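PDB 6QSR: beta-hydroxyacyl-(Acyl-carrier-protein) dehydratase FabA/FabZ from Xenorhabdus doucetiae, which probably acts as a hotdog-fold lyase that dehydrates 3-hydroxyacyl chains on acyl carrier protein during aryl polyene pigment biosynthesis, as part of the dehydratase heterocomplex ApeI:P. Local coordinates for residues Y25-Y31 with L41-V47; S48-V52 with Q130-L134; K139-G145 with G157-Q163. One frame throughout, in Å; residues are numbered along the deposited sequence. Where two conformers were deposited one is given.

In the fold
The three contacts come in series along the chain and all reach the same antiparallel hotdog sheet. Interaction 1 sets the N-terminal loop against strand 43-48. Interaction 2 pairs strand 51-57, the next in the chain, with strand 126-133. Interaction 3 is the hairpin of strands 140-149 and 152-162. The centres of interactions 1 and 2 are about 14 Å apart, those of 2 and 3 about 10 Å. Interactions 1 and 3, whose centres are about 18 Å apart, lie on opposite sides of the chain's centre. Interactions 2 and 3 touch through probable hydrogen bonds, Asn-132 N to Glu-144 O and Leu-134 N to Ser-142 O. The contacts are thus successive parts of one sheet wrapped around helix 79-97.

Interaction 1: Y25-Y31 with L41-V47; sequences YLPVDRY and LEQVINV. With NA (sodium ion), chain C.
CG of Tyr-25 stands anti to its carbonyl carbon, beside the backbone N (chi1 -63°), and this lays the phenol ring over Val-44. In Val-44, CG1 stands anti to the backbone N (chi1 -172°) and meets one face of that ring. Val-44 CG1 lies 3.9 Å from the Tyr-25 ring centroid and 17° off the normal, a CH-pi contact. The other branch, Val-44 CG2, meets Val-28 CG2 at 3.6 Å and also touches Tyr-31 CE2. Val-44 is thus held between the two tyrosines and Val-28.

The far end of the Tyr-25 ring is polar. Tyr-25 OH accepts a somewhat bent hydrogen bond from Val-47 N at 3.1 Å. A water joins the same OH to Val-47 O, so the hydroxyl engages the N-H directly and the carbonyl through the water. Val-47 CG2 packs on Tyr-25 CE2 at 3.8 Å. A second water bridges Leu-26 O and Val-44 N. Tyr-31 OH takes the N-H of Leu-26, which ties the start of the loop to the short 3-10 turn 28-31. At that turn the sodium ion is coordinated by Asp-29 O. One of its water ligands donates to Asp-29 OD2. The backbone carbonyls of Leu-32 and His-34 also coordinate the metal.

Helix 79-97 lies close by: Val-28 touches Val-89, and Trp-93 meets both Tyr-25 and Val-47. The pairing with strand 51-57 is broken by two classic beta bulges, Glu-42/Gln-43 opposite Gln-55 and Ile-45/Asn-46 opposite His-53.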
# COMPACT_ATOMS: atom_id res chain seq x y z
N TYR B 25 12.30 9.15 -19.96
CA TYR B 25 10.95 9.04 -19.43
C TYR B 25 10.57 10.36 -18.80
O TYR B 25 11.44 11.12 -18.36
CB TYR B 25 10.90 7.91 -18.40
CG TYR B 25 11.21 6.55 -19.00
CD1 TYR B 25 12.48 5.97 -18.88
CD2 TYR B 25 10.24 5.85 -19.72
CE1 TYR B 25 12.77 4.74 -19.44
CE2 TYR B 25 10.51 4.61 -20.28
CZ TYR B 25 11.78 4.07 -20.14
OH TYR B 25 12.06 2.84 -20.70
N LEU B 26 9.27 10.65 -18.78
CA LEU B 26 8.74 11.76 -18.00
C LEU B 26 9.02 11.54 -16.51
O LEU B 26 9.36 10.42 -16.09
CB LEU B 26 7.23 11.90 -18.22
CG LEU B 26 6.76 12.31 -19.62
CD1 LEU B 26 5.28 11.99 -19.80
CD2 LEU B 26 7.02 13.79 -19.86
N PRO B 27 8.91 12.61 -15.69
CA PRO B 27 8.95 12.45 -14.23
C PRO B 27 7.91 11.41 -13.80
O PRO B 27 6.80 11.39 -14.33
CB PRO B 27 8.60 13.84 -13.71
CG PRO B 27 9.04 14.77 -14.79
CD PRO B 27 8.84 14.04 -16.08
N VAL B 28 8.27 10.54 -12.86
CA VAL B 28 7.44 9.37 -12.55
C VAL B 28 5.98 9.72 -12.16
O VAL B 28 5.04 9.00 -12.53
CB VAL B 28 8.15 8.44 -11.53
CG1 VAL B 28 8.23 9.05 -10.14
CG2 VAL B 28 7.49 7.07 -11.48
N ASP B 29 5.78 10.85 -11.49
CA ASP B 29 4.42 11.35 -11.17
C ASP B 29 3.51 11.59 -12.40
O ASP B 29 2.29 11.49 -12.27
CB ASP B 29 4.48 12.62 -10.30
CG ASP B 29 4.94 13.85 -11.07
OD1 ASP B 29 6.15 14.13 -11.08
OD2 ASP B 29 4.08 14.53 -11.67
N ARG B 30 4.10 11.89 -13.55
CA ARG B 30 3.33 12.11 -14.79
C ARG B 30 2.63 10.84 -15.34
O ARG B 30 1.68 10.95 -16.12
CB ARG B 30 4.22 12.72 -15.89
CG ARG B 30 4.88 14.05 -15.52
CD ARG B 30 3.88 15.16 -15.27
NE ARG B 30 4.55 16.46 -15.13
CZ ARG B 30 4.98 17.23 -16.14
NH1 ARG B 30 5.58 18.39 -15.86
NH2 ARG B 30 4.83 16.86 -17.41
N TYR B 31 3.10 9.66 -14.94
CA TYR B 31 2.47 8.39 -15.32
C TYR B 31 1.39 7.88 -14.34
O TYR B 31 0.76 6.86 -14.61
CB TYR B 31 3.56 7.32 -15.47
CG TYR B 31 4.59 7.63 -16.53
CD1 TYR B 31 4.27 7.54 -17.89
CD2 TYR B 31 5.89 8.00 -16.19
CE1 TYR B 31 5.22 7.81 -18.87
CE2 TYR B 31 6.84 8.28 -17.16
CZ TYR B 31 6.51 8.18 -18.50
OH TYR B 31 7.46 8.46 -19.45
N LEU B 41 7.67 7.02 -5.56
CA LEU B 41 8.79 6.66 -6.43
C LEU B 41 9.42 7.95 -6.95
O LEU B 41 8.76 8.99 -6.99
CB LEU B 41 8.32 5.80 -7.61
CG LEU B 41 7.48 4.56 -7.28
CD1 LEU B 41 6.87 3.98 -8.55
CD2 LEU B 41 8.34 3.52 -6.58
N GLU B 42 10.68 7.87 -7.35
CA GLU B 42 11.44 9.03 -7.83
C GLU B 42 11.88 8.96 -9.29
O GLU B 42 12.01 9.99 -9.93
CB GLU B 42 12.65 9.25 -6.91
CG GLU B 42 12.23 9.77 -5.55
CD GLU B 42 13.34 9.84 -4.51
OE1 GLU B 42 14.33 9.08 -4.61
OE2 GLU B 42 13.21 10.66 -3.58
N GLN B 43 12.11 7.76 -9.83
CA GLN B 43 12.71 7.62 -11.16
C GLN B 43 12.14 6.40 -11.91
O GLN B 43 12.08 5.31 -11.35
CB GLN B 43 14.22 7.45 -10.97
CG GLN B 43 15.05 7.48 -12.24
CD GLN B 43 15.80 8.78 -12.45
OE1 GLN B 43 15.26 9.87 -12.24
NE2 GLN B 43 17.05 8.68 -12.87
N VAL B 44 11.71 6.61 -13.17
CA VAL B 44 11.42 5.50 -14.09
C VAL B 44 12.75 5.10 -14.72
O VAL B 44 13.41 5.94 -15.34
CB VAL B 44 10.42 5.86 -15.21
CG1 VAL B 44 10.01 4.62 -16.00
CG2 VAL B 44 9.17 6.51 -14.64
N ILE B 45 13.15 3.84 -14.56
CA ILE B 45 14.39 3.32 -15.14
C ILE B 45 14.11 2.63 -16.49
O ILE B 45 14.83 2.85 -17.46
CB ILE B 45 15.10 2.35 -14.17
CG1 ILE B 45 15.39 3.01 -12.81
CG2 ILE B 45 16.40 1.83 -14.77
CD1 ILE B 45 16.34 4.19 -12.85
N ASN B 46 13.09 1.78 -16.53
CA ASN B 46 12.74 1.07 -17.76
C ASN B 46 11.28 0.65 -17.75
O ASN B 46 10.71 0.37 -16.68
CB ASN B 46 13.64 -0.16 -17.95
CG ASN B 46 14.03 -0.37 -19.39
OD1 ASN B 46 13.23 -0.82 -20.20
ND2 ASN B 46 15.28 -0.04 -19.72
N VAL B 47 10.68 0.64 -18.94
CA VAL B 47 9.34 0.10 -19.14
C VAL B 47 9.29 -0.65 -20.46
O VAL B 47 9.84 -0.18 -21.47
CB VAL B 47 8.24 1.19 -19.19
CG1 VAL B 47 6.87 0.55 -19.01
CG2 VAL B 47 8.45 2.28 -18.13
NA NA C . 0.36 12.33 -11.15
O HOH W 1 10.54 2.08 -22.92
O HOH W 2 11.23 9.26 -14.24
O HOH W 3 1.45 14.47 -10.74
O HOH W 4 -1.22 13.52 -12.16

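Interaction 2: S48-V52 with Q130-L134; sequences SDNHV and QMNLL
The imidazole of His-51 has two amide oxygens at its edge, near the ring plane. Gln-130 OE1 lies 4.0 Å from His-51 CE1, and Asn-132 OD1 lies 3.9 Å from His-51 ND1. These are loose approaches. The Gln-130 amide stands perpendicular to the ring, whereas that of Asn-132 is turned by only 34°. His-51 CG is placed anti to the backbone N (chi1 156°), which carries the ring out from the sheet, where its edge comes near the two amides.

The backbones run antiparallel. Val-52 and Met-131 form a hydrogen-bonded pair, with Val-52 N to Met-131 O at 3.0 Å and Met-131 N to Val-52 O at 2.9 Å. His-51 and Asn-132 make the next, non-hydrogen-bonded pair. Beyond it, Leu-133 N gives a nearly straight bond to Asn-50 O, also 2.9 Å, although the donor sits well above the carbonyl plane. This bond catches the type I turn from Ser-48 to His-51 that leads into the strand. Leu-133 CD2 reaches Asp-49 O in the same turn.

Val-52 and Met-131 point to the opposite face from His-51 and Asn-132. They lie side by side, with Val-52 CG1 and Met-131 CB 3.7 Å apart. On that face they meet helix 79-97: Val-52 touches Trp-90, and Met-131 touches Met-83 and Ala-86. Strand 126-133 is flanked on its other edge by strand 140-149, where Leu-133 packs on Phe-143.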
# COMPACT_ATOMS: atom_id res chain seq x y z
N SER B 48 8.60 -1.79 -20.46
CA SER B 48 8.34 -2.55 -21.68
C SER B 48 6.95 -3.16 -21.59
O SER B 48 6.26 -2.98 -20.59
CB SER B 48 9.41 -3.63 -21.87
OG SER B 48 9.24 -4.70 -20.97
N ASP B 49 6.56 -3.91 -22.62
CA ASP B 49 5.23 -4.52 -22.66
C ASP B 49 4.94 -5.51 -21.52
O ASP B 49 3.78 -5.76 -21.24
CB ASP B 49 4.99 -5.22 -24.01
CG ASP B 49 4.92 -4.24 -25.18
OD1 ASP B 49 5.64 -4.45 -26.18
OD2 ASP B 49 4.14 -3.26 -25.09
N ASN B 50 5.97 -6.08 -20.88
CA ASN B 50 5.73 -7.02 -19.77
C ASN B 50 6.54 -6.74 -18.49
O ASN B 50 6.63 -7.62 -17.62
CB ASN B 50 6.00 -8.44 -20.26
CG ASN B 50 7.45 -8.67 -20.64
OD1 ASN B 50 8.31 -7.84 -20.37
ND2 ASN B 50 7.73 -9.81 -21.27
N HIS B 51 7.11 -5.55 -18.36
CA HIS B 51 8.08 -5.24 -17.30
C HIS B 51 8.11 -3.74 -16.98
O HIS B 51 7.96 -2.89 -17.87
CB HIS B 51 9.47 -5.76 -17.71
CG HIS B 51 10.62 -5.07 -17.04
ND1 HIS B 51 11.23 -5.55 -15.90
CD2 HIS B 51 11.29 -3.93 -17.36
CE1 HIS B 51 12.20 -4.74 -15.54
NE2 HIS B 51 12.26 -3.75 -16.41
N VAL B 52 8.34 -3.42 -15.70
CA VAL B 52 8.63 -2.05 -15.30
C VAL B 52 9.69 -2.04 -14.19
O VAL B 52 9.65 -2.88 -13.28
CB VAL B 52 7.35 -1.27 -14.88
CG1 VAL B 52 6.59 -1.97 -13.76
CG2 VAL B 52 7.68 0.17 -14.49
N GLN B 130 11.05 -3.68 -9.32
CA GLN B 130 10.95 -4.34 -10.63
C GLN B 130 9.74 -5.26 -10.65
O GLN B 130 9.69 -6.23 -9.89
CB GLN B 130 12.24 -5.12 -10.92
CG GLN B 130 13.41 -4.22 -11.30
CD GLN B 130 14.69 -4.99 -11.61
OE1 GLN B 130 14.88 -5.47 -12.73
NE2 GLN B 130 15.58 -5.07 -10.62
N MET B 131 8.75 -4.93 -11.49
CA MET B 131 7.50 -5.70 -11.60
C MET B 131 7.39 -6.39 -12.98
O MET B 131 7.72 -5.78 -14.00
CB MET B 131 6.27 -4.80 -11.38
CG MET B 131 6.30 -3.94 -10.11
SD MET B 131 6.46 -4.94 -8.62
CE MET B 131 4.83 -5.68 -8.49
N ASN B 132 6.94 -7.64 -12.97
CA ASN B 132 6.75 -8.47 -14.17
C ASN B 132 5.26 -8.76 -14.37
O ASN B 132 4.59 -9.24 -13.45
CB ASN B 132 7.47 -9.81 -14.02
CG ASN B 132 8.96 -9.67 -13.92
OD1 ASN B 132 9.56 -8.82 -14.57
ND2 ASN B 132 9.58 -10.52 -13.12
N LEU B 133 4.77 -8.49 -15.58
CA LEU B 133 3.36 -8.71 -15.90
C LEU B 133 3.01 -10.20 -15.88
O LEU B 133 3.69 -11.00 -16.52
CB LEU B 133 3.05 -8.12 -17.28
CG LEU B 133 1.65 -8.33 -17.86
CD1 LEU B 133 0.59 -7.67 -16.99
CD2 LEU B 133 1.61 -7.82 -19.29
N LEU B 134 1.95 -10.57 -15.16
CA LEU B 134 1.36 -11.91 -15.24
C LEU B 134 0.16 -11.85 -16.18
O LEU B 134 0.18 -12.46 -17.25
CB LEU B 134 1.00 -12.45 -13.85
CG LEU B 134 2.12 -12.47 -12.80
CD1 LEU B 134 1.63 -12.94 -11.44
CD2 LEU B 134 3.29 -13.33 -13.26

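Interaction 3: K139-G145 with G157-Q163; sequences KFGSFEG and GRLNTYQ
Strands 140-145 and 157-162 run antiparallel as the two arms of a beta hairpin in the hotdog sheet, their axes 4.6 Å apart at closest approach, with hydrogen-bonded pairs joining Gly-141 with Thr-161, Phe-143 with Leu-159 through two nearly straight bonds, and Gly-145 with Gly-157.

Phe-143, Leu-159 and Thr-161 point to the face that meets helix 79-97. There Phe-143 sets its ring edge-to-face with Trp-90, and Leu-159 touches Met-83.

The other face carries Phe-140, Tyr-162, Glu-144 and Arg-158. Phe-140 has two conformers, so its contact is tentative. In one of them its ring points the same way as that of Tyr-162, with planes at 19°, but the rings are slid apart and barely overlap. The hydroxyl of Tyr-162 is hydrogen-bonded to Glu-168 of helix 166-174. Further along, Glu-144 CG stands anti to the backbone N (chi1 -167°) and the chain is extended, which carries the carboxylate out to Arg-158. Glu-144 OE1 approaches the edge of the Arg-158 guanidinium in its plane. The ion pair is long, 3.7 Å from Glu-144 OE1 to Arg-158 NE, and the carboxylate is turned 84° from the guanidinium. The aliphatic parts also meet, with Glu-144 CG 3.9 Å from Arg-158 CG.

Near the open end of the hairpin a water donates to Lys-139 O at 2.9 Å and lies 3.2 Å from Thr-161 OG1.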
# COMPACT_ATOMS: atom_id res chain seq x y z
N LYS B 139 -8.91 -2.97 -17.23
CA LYS B 139 -8.88 -2.41 -15.87
C LYS B 139 -8.08 -3.20 -14.84
O LYS B 139 -7.38 -2.59 -14.02
CB LYS B 139 -10.32 -2.17 -15.40
CG LYS B 139 -11.04 -1.11 -16.23
CD LYS B 139 -12.56 -1.17 -16.12
CE LYS B 139 -13.21 -0.37 -17.24
NZ LYS B 139 -12.80 1.07 -17.26
N PHE B 140 -8.16 -4.54 -14.88
CA PHE B 140 -7.49 -5.41 -13.91
C PHE B 140 -6.06 -5.76 -14.34
O PHE B 140 -5.80 -5.98 -15.52
CB PHE B 140 -8.29 -6.71 -13.71
CG PHE B 140 -9.68 -6.49 -13.17
CD1 PHE B 140 -10.78 -6.74 -13.97
CD2 PHE B 140 -9.88 -6.05 -11.87
CE1 PHE B 140 -12.06 -6.55 -13.48
CE2 PHE B 140 -11.15 -5.86 -11.38
CZ PHE B 140 -12.25 -6.10 -12.19
N GLY B 141 -5.15 -5.81 -13.36
CA GLY B 141 -3.75 -6.17 -13.60
C GLY B 141 -3.25 -7.11 -12.53
O GLY B 141 -3.63 -6.98 -11.37
N SER B 142 -2.41 -8.06 -12.92
CA SER B 142 -1.80 -9.00 -11.99
C SER B 142 -0.30 -9.05 -12.27
O SER B 142 0.10 -9.30 -13.41
CB SER B 142 -2.43 -10.38 -12.16
OG SER B 142 -1.91 -11.28 -11.20
N PHE B 143 0.52 -8.78 -11.25
CA PHE B 143 1.97 -8.63 -11.41
C PHE B 143 2.73 -9.34 -10.30
O PHE B 143 2.30 -9.32 -9.15
CB PHE B 143 2.36 -7.14 -11.37
CG PHE B 143 1.99 -6.36 -12.61
CD1 PHE B 143 0.67 -5.97 -12.83
CD2 PHE B 143 2.97 -5.96 -13.51
CE1 PHE B 143 0.33 -5.23 -13.97
CE2 PHE B 143 2.63 -5.22 -14.64
CZ PHE B 143 1.31 -4.86 -14.86
N GLU B 144 3.86 -9.96 -10.66
CA GLU B 144 4.83 -10.44 -9.67
C GLU B 144 5.91 -9.37 -9.54
O GLU B 144 6.19 -8.66 -10.51
CB GLU B 144 5.43 -11.77 -10.13
CG GLU B 144 6.21 -12.50 -9.04
CD GLU B 144 6.47 -13.96 -9.39
OE1 GLU B 144 6.54 -14.78 -8.45
OE2 GLU B 144 6.59 -14.29 -10.59
N GLY B 145 6.51 -9.26 -8.36
CA GLY B 145 7.40 -8.14 -8.05
C GLY B 145 8.61 -8.45 -7.20
O GLY B 145 8.62 -9.41 -6.44
N GLY B 157 6.96 -10.70 -4.13
CA GLY B 157 5.51 -10.63 -3.95
C GLY B 157 4.71 -10.69 -5.24
O GLY B 157 5.27 -10.54 -6.33
N ARG B 158 3.39 -10.90 -5.09
CA ARG B 158 2.43 -10.73 -6.19
C ARG B 158 1.36 -9.74 -5.77
O ARG B 158 0.87 -9.79 -4.64
CB ARG B 158 1.77 -12.05 -6.58
CG ARG B 158 2.70 -13.00 -7.30
CD ARG B 158 1.92 -14.15 -7.92
NE ARG B 158 2.82 -15.08 -8.61
CZ ARG B 158 2.43 -16.20 -9.21
NH1 ARG B 158 1.15 -16.57 -9.21
NH2 ARG B 158 3.34 -16.97 -9.80
N LEU B 159 1.01 -8.84 -6.69
CA LEU B 159 -0.01 -7.81 -6.48
C LEU B 159 -1.10 -7.87 -7.55
O LEU B 159 -0.82 -8.17 -8.71
CB LEU B 159 0.62 -6.41 -6.53
CG LEU B 159 1.18 -5.86 -5.22
CD1 LEU B 159 2.38 -6.69 -4.79
CD2 LEU B 159 1.59 -4.41 -5.37
N ASN B 160 -2.33 -7.56 -7.13
CA ASN B 160 -3.46 -7.39 -8.05
C ASN B 160 -3.99 -5.96 -7.94
O ASN B 160 -4.18 -5.45 -6.83
CB ASN B 160 -4.57 -8.40 -7.73
CG ASN B 160 -4.15 -9.83 -8.03
OD1 ASN B 160 -3.52 -10.10 -9.05
ND2 ASN B 160 -4.51 -10.74 -7.15
N THR B 161 -4.23 -5.34 -9.09
CA THR B 161 -4.64 -3.93 -9.17
C THR B 161 -5.90 -3.76 -10.02
O THR B 161 -6.29 -4.66 -10.75
CB THR B 161 -3.53 -3.07 -9.78
OG1 THR B 161 -3.10 -3.67 -11.01
CG2 THR B 161 -2.35 -2.95 -8.81
N TYR B 162 -6.50 -2.58 -9.91
CA TYR B 162 -7.78 -2.26 -10.55
C TYR B 162 -7.79 -0.77 -10.83
O TYR B 162 -7.43 0.03 -9.96
CB TYR B 162 -8.91 -2.70 -9.62
CG TYR B 162 -10.35 -2.32 -9.97
CD1 TYR B 162 -10.83 -2.33 -11.28
CD2 TYR B 162 -11.26 -2.03 -8.94
CE1 TYR B 162 -12.15 -2.01 -11.56
CE2 TYR B 162 -12.58 -1.71 -9.21
CZ TYR B 162 -13.03 -1.71 -10.51
OH TYR B 162 -14.34 -1.38 -10.75
N GLN B 163 -8.18 -0.40 -12.05
CA GLN B 163 -8.13 0.98 -12.50
C GLN B 163 -9.53 1.37 -12.99
O GLN B 163 -9.80 1.33 -14.18
CB GLN B 163 -7.05 1.13 -13.58
CG GLN B 163 -6.20 2.38 -13.43
CD GLN B 163 -4.95 2.35 -14.29
OE1 GLN B 163 -3.85 2.58 -13.79
NE2 GLN B 163 -5.12 2.05 -15.57
O HOH W 5 -4.56 -2.23 -13.47